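Local atomic coordinates of putative xylanase (Bacteroides fragilis, PDB entry 2P1G), a protein that is of unknown function but is assigned to a family resembling N-acetylmuramoyl-L-alanine amidases and may hydrolyse glycosyl bonds. Residues Q143-K146 / Y147-L151. Residues are numbered along the deposited sequence; the frame is centred on the assembly and turned at random.
Sequences QMAK and YEKAL
Gln143 and Tyr147, one helical turn apart, meet through an amide and an aromatic ring. The amide nitrogen lies over one face of the ring, displaced from its middle toward the hydroxyl end, with Gln143 NE2 3.2 Å from Tyr147 CZ. Amide and ring planes are inclined at 42°, neither a flat stack nor an upright approach. Gln143 reaches this place because its CG stands anti to the backbone N (chi1 -173°) and the chain then bends at chi2, which folds the amide back over the ring; CG itself rests 3.6 Å from Tyr147 CE2. A cation-pi contact with Arg78 adds a charged neighbour to the same tyrosine.

Met144 approaches the ring differently. Its sulfur sits at the edge, near the ring plane, in a Met-aromatic contact with SD 4.1 Å from Tyr147 CD2. The buried thioether chain, bent at chi2 and chi3, also packs on Met124 of helix 123-126 and on Leu134.

Four successive i to i+4 backbone hydrogen bonds join the two segments. The one from Glu148 N to Met144 O is the shortest, at 2.8 Å, with an N-H...O angle of 172°. The Glu148 methylene CG also lies 3.2 Å from Met144 O, while in the buried carboxylate OE2 is hydrogen-bonded to Tyr91 OH and OE1 to Ser125 OG. One residue further on, Lys149 NZ lies 3.8 Å from Ala145 CB, a van der Waals approach.

Along the C-terminal nine residues of helix 138-151, then, a tyrosine ring packed by an amide over one face and a sulfur at its edge is combined with a buried glutamate. Two hydroxyls satisfy both of its carboxylate oxygens, which offsets the cost of burying so polar a group, and of these two bonds the one to Ser125 ties helix 138-151 to helix 123-126.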
# COMPACT_ATOMS: atom_id res chain seq x y z
N GLN A 143 14.39 -9.01 13.83
CA GLN A 143 13.12 -8.36 14.13
C GLN A 143 12.13 -8.54 12.98
O GLN A 143 10.96 -8.85 13.21
CB GLN A 143 13.30 -6.88 14.48
CG GLN A 143 12.02 -6.17 14.97
CD GLN A 143 11.40 -6.83 16.21
OE1 GLN A 143 11.98 -6.79 17.29
NE2 GLN A 143 10.22 -7.44 16.04
N MET A 144 12.59 -8.35 11.74
CA MET A 144 11.68 -8.50 10.60
C MET A 144 11.20 -9.94 10.51
O MET A 144 10.03 -10.20 10.23
CB MET A 144 12.34 -8.04 9.29
CG MET A 144 12.45 -6.51 9.10
SD MET A 144 11.00 -5.46 9.52
CE MET A 144 9.74 -6.26 8.49
N ALA A 145 12.09 -10.89 10.80
CA ALA A 145 11.69 -12.31 10.83
C ALA A 145 10.60 -12.58 11.89
O ALA A 145 9.70 -13.40 11.67
CB ALA A 145 12.90 -13.22 11.05
N LYS A 146 10.67 -11.89 13.04
CA LYS A 146 9.62 -12.02 14.06
C LYS A 146 8.29 -11.49 13.55
O LYS A 146 7.24 -12.11 13.76
CB LYS A 146 10.01 -11.31 15.35
CG LYS A 146 11.12 -11.99 16.13
CD LYS A 146 11.48 -11.15 17.36
CE LYS A 146 12.86 -11.50 17.89
NZ LYS A 146 13.31 -10.44 18.85
N TYR A 147 8.33 -10.37 12.84
CA TYR A 147 7.10 -9.79 12.29
C TYR A 147 6.52 -10.66 11.17
O TYR A 147 5.29 -10.88 11.11
CB TYR A 147 7.34 -8.36 11.81
CG TYR A 147 7.60 -7.34 12.90
CD1 TYR A 147 6.88 -7.35 14.10
CD2 TYR A 147 8.52 -6.32 12.70
CE1 TYR A 147 7.09 -6.41 15.08
CE2 TYR A 147 8.76 -5.36 13.67
CZ TYR A 147 8.04 -5.41 14.86
OH TYR A 147 8.27 -4.47 15.82
N GLU A 148 7.39 -11.15 10.29
CA GLU A 148 6.97 -12.09 9.25
C GLU A 148 6.30 -13.32 9.85
O GLU A 148 5.27 -13.79 9.34
CB GLU A 148 8.16 -12.53 8.39
CG GLU A 148 8.77 -11.39 7.57
CD GLU A 148 10.14 -11.77 7.00
OE1 GLU A 148 10.68 -12.80 7.44
OE2 GLU A 148 10.65 -11.05 6.12
N LYS A 149 6.88 -13.84 10.92
CA LYS A 149 6.37 -15.08 11.51
C LYS A 149 5.00 -14.86 12.13
O LYS A 149 4.13 -15.73 12.06
CB LYS A 149 7.34 -15.67 12.55
CG LYS A 149 8.54 -16.37 11.91
CD LYS A 149 9.42 -17.09 12.96
CE LYS A 149 10.81 -17.38 12.39
NZ LYS A 149 11.81 -16.37 12.85
N ALA A 150 4.83 -13.69 12.74
CA ALA A 150 3.59 -13.38 13.47
C ALA A 150 2.44 -13.14 12.50
O ALA A 150 1.30 -13.37 12.86
CB ALA A 150 3.78 -12.17 14.36
N LEU A 151 2.74 -12.69 11.28
CA LEU A 151 1.71 -12.49 10.25
C LEU A 151 1.47 -13.72 9.38
O LEU A 151 0.35 -13.92 8.88
CB LEU A 151 2.05 -11.27 9.38
CG LEU A 151 1.57 -9.92 9.94
CD1 LEU A 151 1.96 -8.76 9.04
CD2 LEU A 151 0.05 -9.93 10.14